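Local atomic coordinates of cyclin homolog (Herpesvirus saimiri, PDB entry 2F2C), a protein that binds human CDK6, a cell-cycle kinase, and probably activates it as a viral D-type cyclin, and may contribute to T-cell transformation during latent infection. Residues L75-L80 against C101-G105; L204-E208 against K239-S243. The contacts are given in a common frame with arbitrary orientation. Residues are numbered along the deposited sequence.

Contact 1. Residues L75-L80 against C101-G105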
loop_
_atom_site.group_PDB
_atom_site.type_symbol
_atom_site.label_atom_id
_atom_site.label_comp_id
_atom_site.label_asym_id
_atom_site.label_seq_id
_atom_site.Cartn_x
_atom_site.Cartn_y
_atom_site.Cartn_z
ATOM N N LEU A 75 -5.058 -5.036 -11.394
ATOM C CA LEU A 75 -4.374 -5.934 -10.465
ATOM C C LEU A 75 -4.935 -7.329 -10.583
ATOM O O LEU A 75 -4.190 -8.306 -10.606
ATOM C CB LEU A 75 -4.483 -5.425 -9.037
ATOM C CG LEU A 75 -3.566 -5.901 -7.914
ATOM C CD1 LEU A 75 -4.225 -6.998 -7.157
ATOM C CD2 LEU A 75 -2.198 -6.340 -8.401
ATOM N N SER A 76 -6.251 -7.416 -10.699
ATOM C CA SER A 76 -6.901 -8.703 -10.841
ATOM C C SER A 76 -6.516 -9.397 -12.161
ATOM O O SER A 76 -6.567 -10.617 -12.238
ATOM C CB SER A 76 -8.412 -8.524 -10.750
ATOM O OG SER A 76 -8.918 -8.218 -12.049
ATOM N N VAL A 77 -6.157 -8.620 -13.189
ATOM C CA VAL A 77 -5.610 -9.158 -14.441
ATOM C C VAL A 77 -4.185 -9.689 -14.230
ATOM O O VAL A 77 -3.814 -10.774 -14.691
ATOM C CB VAL A 77 -5.589 -8.088 -15.541
ATOM C CG1 VAL A 77 -4.846 -8.570 -16.756
ATOM C CG2 VAL A 77 -6.997 -7.716 -15.956
ATOM N N SER A 78 -3.387 -8.901 -13.519
ATOM C CA SER A 78 -2.038 -9.259 -13.202
ATOM C C SER A 78 -2.025 -10.569 -12.458
ATOM O O SER A 78 -1.310 -11.495 -12.861
ATOM C CB SER A 78 -1.421 -8.186 -12.346
ATOM O OG SER A 78 -0.071 -8.519 -12.089
ATOM N N ILE A 79 -2.831 -10.664 -11.396
ATOM C CA ILE A 79 -2.896 -11.889 -10.585
ATOM C C ILE A 79 -3.243 -13.083 -11.451
ATOM O O ILE A 79 -2.634 -14.142 -11.312
ATOM C CB ILE A 79 -3.909 -11.766 -9.428
ATOM C CG1 ILE A 79 -3.381 -10.857 -8.318
ATOM C CG2 ILE A 79 -4.220 -13.129 -8.829
ATOM C CD1 ILE A 79 -4.430 -10.545 -7.289
ATOM N N LEU A 80 -4.207 -12.890 -12.354
ATOM C CA LEU A 80 -4.694 -13.959 -13.236
ATOM C C LEU A 80 -3.566 -14.501 -14.096
ATOM O O LEU A 80 -3.297 -15.702 -14.054
ATOM C CB LEU A 80 -5.871 -13.494 -14.100
ATOM C CG LEU A 80 -6.237 -14.360 -15.324
ATOM C CD1 LEU A 80 -6.945 -15.662 -14.920
ATOM C CD2 LEU A 80 -7.078 -13.598 -16.359
ATOM N N CYS A 101 -9.661 -14.087 -8.656
ATOM C CA CYS A 101 -8.702 -13.009 -8.862
ATOM C C CYS A 101 -9.307 -11.665 -8.479
ATOM O O CYS A 101 -8.722 -10.927 -7.685
ATOM C CB CYS A 101 -8.187 -13.001 -10.289
ATOM S SG CYS A 101 -7.407 -14.579 -10.702
ATOM N N VAL A 102 -10.487 -11.357 -9.003
ATOM C CA VAL A 102 -11.225 -10.160 -8.595
ATOM C C VAL A 102 -11.438 -10.140 -7.082
ATOM O O VAL A 102 -11.376 -9.081 -6.463
ATOM C CB VAL A 102 -12.586 -10.054 -9.323
ATOM C CG1 VAL A 102 -13.465 -8.987 -8.705
ATOM C CG2 VAL A 102 -12.364 -9.751 -10.781
ATOM N N LEU A 103 -11.688 -11.304 -6.484
ATOM C CA LEU A 103 -11.861 -11.359 -5.040
ATOM C C LEU A 103 -10.569 -10.889 -4.365
ATOM O O LEU A 103 -10.605 -9.946 -3.566
ATOM C CB LEU A 103 -12.302 -12.744 -4.540
ATOM C CG LEU A 103 -12.577 -12.865 -3.025
ATOM C CD1 LEU A 103 -13.767 -12.041 -2.592
ATOM C CD2 LEU A 103 -12.802 -14.297 -2.610
ATOM N N ILE A 104 -9.435 -11.501 -4.715
ATOM C CA ILE A 104 -8.163 -11.117 -4.104
ATOM C C ILE A 104 -7.862 -9.636 -4.359
ATOM O O ILE A 104 -7.525 -8.897 -3.413
ATOM C CB ILE A 104 -6.996 -12.063 -4.546
ATOM C CG1 ILE A 104 -7.175 -13.455 -3.928
ATOM C CG2 ILE A 104 -5.652 -11.539 -4.084
ATOM C CD1 ILE A 104 -6.506 -14.561 -4.686
ATOM N N GLY A 105 -8.025 -9.220 -5.621
ATOM C CA GLY A 105 -7.778 -7.846 -6.078
ATOM C C GLY A 105 -8.590 -6.823 -5.311
ATOM O O GLY A 105 -8.036 -5.881 -4.730
#

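Contact 2. Residues L204-E208 against K239-S243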
loop_
_atom_site.group_PDB
_atom_site.type_symbol
_atom_site.label_atom_id
_atom_site.label_comp_id
_atom_site.label_asym_id
_atom_site.label_seq_id
_atom_site.Cartn_x
_atom_site.Cartn_y
_atom_site.Cartn_z
ATOM N N LEU A 204 -2.087 9.587 -23.782
ATOM C CA LEU A 204 -2.017 10.244 -25.070
ATOM C C LEU A 204 -3.355 10.167 -25.784
ATOM O O LEU A 204 -3.822 11.168 -26.325
ATOM C CB LEU A 204 -0.912 9.650 -25.936
ATOM C CG LEU A 204 0.515 9.958 -25.489
ATOM C CD1 LEU A 204 1.479 8.959 -26.112
ATOM C CD2 LEU A 204 0.919 11.394 -25.803
ATOM N N THR A 205 -3.962 8.980 -25.777
ATOM C CA THR A 205 -5.276 8.751 -26.380
ATOM C C THR A 205 -6.281 9.738 -25.829
ATOM O O THR A 205 -6.999 10.397 -26.596
ATOM C CB THR A 205 -5.770 7.340 -26.042
ATOM O OG1 THR A 205 -4.697 6.409 -26.211
ATOM C CG2 THR A 205 -6.840 6.882 -27.046
ATOM N N THR A 206 -6.318 9.826 -24.501
ATOM C CA THR A 206 -7.228 10.698 -23.791
ATOM C C THR A 206 -7.022 12.161 -24.195
ATOM O O THR A 206 -7.953 12.807 -24.687
ATOM C CB THR A 206 -7.037 10.489 -22.281
ATOM O OG1 THR A 206 -7.447 9.159 -21.938
ATOM C CG2 THR A 206 -7.963 11.392 -21.469
ATOM N N ILE A 207 -5.796 12.657 -24.014
ATOM C CA ILE A 207 -5.419 14.030 -24.408
ATOM C C ILE A 207 -5.854 14.406 -25.845
ATOM O O ILE A 207 -6.285 15.539 -26.097
ATOM C CB ILE A 207 -3.900 14.268 -24.208
ATOM C CG1 ILE A 207 -3.537 14.268 -22.726
ATOM C CG2 ILE A 207 -3.464 15.585 -24.817
ATOM C CD1 ILE A 207 -2.047 14.121 -22.485
ATOM N N GLU A 208 -5.755 13.452 -26.767
ATOM C CA GLU A 208 -6.245 13.625 -28.128
ATOM C C GLU A 208 -7.783 13.812 -28.210
ATOM O O GLU A 208 -8.245 14.932 -28.455
ATOM C CB GLU A 208 -5.784 12.449 -28.982
ATOM C CG GLU A 208 -5.952 12.618 -30.482
ATOM C CD GLU A 208 -5.818 11.297 -31.208
ATOM O OE1 GLU A 208 -5.523 11.300 -32.422
ATOM O OE2 GLU A 208 -6.010 10.244 -30.562
ATOM N N LYS A 239 0.581 4.248 -28.042
ATOM C CA LYS A 239 -0.592 5.124 -28.181
ATOM C C LYS A 239 -1.638 4.472 -29.106
ATOM O O LYS A 239 -2.781 4.245 -28.715
ATOM C CB LYS A 239 -0.183 6.519 -28.678
ATOM C CG LYS A 239 -1.323 7.511 -28.867
ATOM C CD LYS A 239 -1.900 7.440 -30.261
ATOM C CE LYS A 239 -2.915 8.529 -30.527
ATOM N NZ LYS A 239 -4.111 8.381 -29.645
ATOM N N ASP A 240 -1.230 4.124 -30.316
ATOM C CA ASP A 240 -2.146 3.500 -31.269
ATOM C C ASP A 240 -2.660 2.121 -30.837
ATOM O O ASP A 240 -3.775 1.744 -31.184
ATOM C CB ASP A 240 -1.523 3.440 -32.671
ATOM C CG ASP A 240 -1.259 4.829 -33.260
ATOM O OD1 ASP A 240 -1.336 5.845 -32.523
ATOM O OD2 ASP A 240 -0.955 5.003 -34.455
ATOM N N GLN A 241 -1.869 1.377 -30.071
ATOM C CA GLN A 241 -2.292 0.045 -29.643
ATOM C C GLN A 241 -3.375 0.106 -28.579
ATOM O O GLN A 241 -4.358 -0.648 -28.653
ATOM C CB GLN A 241 -1.117 -0.760 -29.132
ATOM C CG GLN A 241 -0.466 -1.580 -30.208
ATOM C CD GLN A 241 0.828 -2.192 -29.733
ATOM O OE1 GLN A 241 1.737 -1.469 -29.323
ATOM N NE2 GLN A 241 0.911 -3.524 -29.764
ATOM N N VAL A 242 -3.190 0.996 -27.602
ATOM C CA VAL A 242 -4.152 1.191 -26.537
ATOM C C VAL A 242 -5.470 1.682 -27.144
ATOM O O VAL A 242 -6.528 1.090 -26.925
ATOM C CB VAL A 242 -3.647 2.216 -25.456
ATOM C CG1 VAL A 242 -4.806 2.663 -24.572
ATOM C CG2 VAL A 242 -2.498 1.643 -24.614
ATOM N N SER A 243 -5.391 2.754 -27.922
ATOM C CA SER A 243 -6.540 3.276 -28.644
ATOM C C SER A 243 -7.342 2.193 -29.397
ATOM O O SER A 243 -8.570 2.160 -29.323
ATOM C CB SER A 243 -6.086 4.383 -29.588
ATOM O OG SER A 243 -7.182 4.861 -30.330
#

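Contact 1. Residues L75-L80 against C101-G105
Small residues let two helices approach closely, and the N-terminal cyclin box of this viral cyclin illustrates the principle. In this all-helical domain, 75-80 of helix 72-83 crosses 101-105 of helix 94-109, their axes 8.2 Å apart and their directions at 126°. The backbones come nearest at Ser76 and Gly105, CA to CA 4.9 Å. A side chain on Gly105 would lie very close to Ser76 CB. Leu75 CD1 packs 3.8 Å from Gly105 CA. Ser76 CB rests 3.9 Å from Val102 CA and Ser76 O 3.5 Å from Cys101 CB, while the Ser76 hydroxyl bonds back to Phe73 O in its own helix. No hydrogen bond joins the segments, so the contact depends on van der Waals packing. Its apolar part centres on Ile79 and Cys101. Ile79 CD1 meets Ile104 CG2 at 3.6 Å, and both side chains also touch Ile139 of helix 129-142. On the far side of helix 72-83, Val77 packs on helix 49-65, whereas Leu103, turned away from this interface, reaches the backbone of the CDK6 chain. Cys101 SG rests against the surface of helix 72-83, 4.0 Å from Ile79 CG2 and 3.9 Å from Leu80 CB.

Contact 2. Residues L204-E208 against K239-S243
A buried lysine charge is costly unless it is paired, and Lys239 shows one way of pairing it. From helix 232-247 its aliphatic chain runs along Leu204, CG lying 3.7 Å from Leu204 CB, and delivers NZ to the end of helix 195-208. There NZ donates a hydrogen bond to Glu208 OE2 at 2.8 Å, which is also a salt bridge. Trp217 adds a cation-pi interaction with the same lysine, so its charge has two partners. Thr205 takes no such role: its OG1 stays 4.0 Å from Lys239 NZ and is satisfied within its own helix by Gly201 O. Thr206, facing helix 170-184, likewise uses its OG1 on Gly202 O. With its hydroxyl engaged at home, Thr205 offers apolar surface to the crossing, CG2 packing 3.6 Å from Ser243 CB. Val242, buried, adds a looser contact, its CG1 4.1 Å from Thr205 OG1. The axes stand 9.8 Å apart at 77°, nearly perpendicular, so contact is confined to a small patch. Such a steep crossing, with methyl and methylene packing alongside a salt bridge, joins two helices of the C-terminal cyclin fold, a helical bundle.

How the contacts relate
The two contacts show the same task, joining helices within a cyclin fold, solved separately in its two repeats. Contact 1 belongs to the N-terminal cyclin domain and contact 2 to the C-terminal viral cyclin domain; both segments of contact 1 precede those of contact 2 in sequence. Their centres are 25 Å apart, on opposite sides of the chain's centre, and their nearest atoms remain about 13 Å from each other. The centre of contact 1 lies about 10 Å from the centre of the chain, that of contact 2 about 15 Å, and contact 1 borders the kinase partner. No other protein chain touches the segments of contact 2, and the inhibitor sits between the kinase's own two domains.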